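Local coordinates for protein adenosine deaminase 1 (Arthrobacter aurescens, PDB 3RYS) that probably catalyses the zinc-dependent hydrolytic deamination of adenine to hypoxanthine, releasing ammonium, as a step of purine salvage and nitrogen catabolism, at residues Ala12-Ala16 / Ala311-Ile315. Residues are numbered along the deposited sequence; the frame is centred on the assembly and turned at random.
Sequences APPVA and AANSI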
ATOM      1  N   ALA A  12     -16.700  -4.918  -8.473  1.00 24.20           N
ATOM      2  CA  ALA A  12     -15.319  -4.509  -8.687  1.00 20.34           C
ATOM      3  C   ALA A  12     -14.638  -5.528  -9.582  1.00 21.21           C
ATOM      4  O   ALA A  12     -15.059  -6.684  -9.637  1.00 22.83           O
ATOM      5  CB  ALA A  12     -14.590  -4.402  -7.362  1.00 18.25           C
ATOM      6  N   PRO A  13     -13.581  -5.103 -10.289  1.00 21.52           N
ATOM      7  CA  PRO A  13     -12.829  -5.967 -11.207  1.00 19.97           C
ATOM      8  C   PRO A  13     -11.835  -6.823 -10.442  1.00 19.20           C
ATOM      9  O   PRO A  13     -11.518  -6.498  -9.298  1.00 19.31           O
ATOM     10  CB  PRO A  13     -12.051  -4.970 -12.078  1.00 21.27           C
ATOM     11  CG  PRO A  13     -12.489  -3.584 -11.639  1.00 23.08           C
ATOM     12  CD  PRO A  13     -13.040  -3.737 -10.260  1.00 19.64           C
ATOM     13  N   PRO A  14     -11.342  -7.902 -11.065  1.00 19.40           N
ATOM     14  CA  PRO A  14     -10.249  -8.676 -10.473  1.00 15.81           C
ATOM     15  C   PRO A  14      -8.985  -7.835 -10.552  1.00 15.55           C
ATOM     16  O   PRO A  14      -8.588  -7.473 -11.656  1.00 17.64           O
ATOM     17  CB  PRO A  14     -10.121  -9.882 -11.411  1.00 16.14           C
ATOM     18  CG  PRO A  14     -11.322  -9.852 -12.290  1.00 19.04           C
ATOM     19  CD  PRO A  14     -11.741  -8.429 -12.376  1.00 21.15           C
ATOM     20  N   VAL A  15      -8.372  -7.517  -9.416  1.00 13.10           N
ATOM     21  CA  VAL A  15      -7.203  -6.642  -9.421  1.00 15.85           C
ATOM     22  C   VAL A  15      -6.062  -7.213  -8.603  1.00 15.62           C
ATOM     23  O   VAL A  15      -6.214  -8.230  -7.922  1.00 14.33           O
ATOM     24  CB  VAL A  15      -7.517  -5.249  -8.826  1.00 15.05           C
ATOM     25  CG1 VAL A  15      -8.690  -4.597  -9.549  1.00 14.93           C
ATOM     26  CG2 VAL A  15      -7.790  -5.365  -7.329  1.00 13.43           C
ATOM     27  N   ALA A  16      -4.921  -6.538  -8.677  1.00 13.98           N
ATOM     28  CA  ALA A  16      -3.846  -6.753  -7.721  1.00 15.43           C
ATOM     29  C   ALA A  16      -3.652  -5.476  -6.907  1.00 14.28           C
ATOM     30  O   ALA A  16      -3.570  -4.389  -7.470  1.00 15.78           O
ATOM     31  CB  ALA A  16      -2.569  -7.131  -8.435  1.00 12.96           C
ATOM     32  N   ALA A 311      -7.224  -2.187 -13.638  1.00 14.52           N
ATOM     33  CA  ALA A 311      -7.027  -3.536 -13.125  1.00 14.79           C
ATOM     34  C   ALA A 311      -5.824  -4.214 -13.776  1.00 16.39           C
ATOM     35  O   ALA A 311      -4.955  -4.754 -13.084  1.00 16.32           O
ATOM     36  CB  ALA A 311      -8.281  -4.370 -13.348  1.00 14.64           C
ATOM     37  N   ALA A 312      -5.779  -4.190 -15.105  1.00 13.77           N
ATOM     38  CA  ALA A 312      -4.716  -4.868 -15.839  1.00 15.74           C
ATOM     39  C   ALA A 312      -3.356  -4.221 -15.587  1.00 16.12           C
ATOM     40  O   ALA A 312      -2.335  -4.906 -15.549  1.00 17.77           O
ATOM     41  CB  ALA A 312      -5.033  -4.921 -17.331  1.00 15.15           C
ATOM     42  N   ASN A 313      -3.343  -2.902 -15.416  1.00 13.62           N
ATOM     43  CA  ASN A 313      -2.127  -2.217 -15.007  1.00 12.63           C
ATOM     44  C   ASN A 313      -1.592  -2.831 -13.719  1.00 14.47           C
ATOM     45  O   ASN A 313      -0.433  -3.235 -13.644  1.00 13.83           O
ATOM     46  CB  ASN A 313      -2.384  -0.725 -14.791  1.00 14.04           C
ATOM     47  CG  ASN A 313      -2.502   0.045 -16.091  1.00 14.20           C
ATOM     48  OD1 ASN A 313      -2.759   1.250 -16.089  1.00 12.74           O
ATOM     49  ND2 ASN A 313      -2.311  -0.645 -17.210  1.00 13.30           N
ATOM     50  N   SER A 314      -2.451  -2.906 -12.708  1.00 12.71           N
ATOM     51  CA  SER A 314      -2.051  -3.415 -11.405  1.00 14.89           C
ATOM     52  C   SER A 314      -1.456  -4.820 -11.506  1.00 16.29           C
ATOM     53  O   SER A 314      -0.594  -5.197 -10.708  1.00 13.88           O
ATOM     54  CB  SER A 314      -3.238  -3.421 -10.443  1.00 13.98           C
ATOM     55  OG  SER A 314      -3.988  -4.614 -10.583  1.00 16.58           O
ATOM     56  N   ILE A 315      -1.915  -5.590 -12.488  1.00 14.03           N
ATOM     57  CA  ILE A 315      -1.411  -6.945 -12.663  1.00 14.97           C
ATOM     58  C   ILE A 315      -0.075  -6.932 -13.392  1.00 15.71           C
ATOM     59  O   ILE A 315       0.870  -7.604 -12.977  1.00 16.51           O
ATOM     60  CB  ILE A 315      -2.415  -7.848 -13.408  1.00 16.38           C
ATOM     61  CG1 ILE A 315      -3.728  -7.934 -12.627  1.00 16.94           C
ATOM     62  CG2 ILE A 315      -1.828  -9.235 -13.613  1.00 13.49           C
ATOM     63  CD1 ILE A 315      -4.812  -8.710 -13.328  1.00 16.98           C
TER
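S314 receives the backbone N-H of A16 on its hydroxyl, and the pair illustrates how a serine on a helix can take up the amide of a barrel strand. A16 N lies 2.9 Å from S314 OG, with an N-H...O angle of 161°, a fairly straight bond. The same hydroxyl gives its own proton back into the helix, to A311 O at 2.7 Å from S314 OG, a carbonyl that also accepts the backbone N-H of I315. With OG lodged between its backbone N and carbonyl carbon (chi1 86°), S314 can serve both partners, one bond accepted and one donated, and the two together would favour this rotation. Replacing S314 with an alanine removes the hydroxyl and would probably leave the A16 amide without this acceptor and A311 O without one of its two donors. Packing is close around this point: A16 CB lies 3.6 Å from S314 OG. One turn earlier A311 CB meets V15 CG1 at 3.8 Å. The same methyl, A311 CB, is 3.5 Å from P14 O. Toward the N-terminal end the fit slackens. P13 reaches the helix through CB alone, 4.0 Å from A311 CB, and the partly exposed P14 approaches chiefly with its carbonyl oxygen, its ring lying farther off. In strand 15-17, the first strand of the TIM-barrel fold, V15 forms backbone hydrogen bonds with R96 of strand 95-102 and with G94 just before it. Helix 304-317 packs against strand 15-17; V15 and P13 also touch F293 of helix 289-300, while I315 turns to L328 and L329 of helix 322-339.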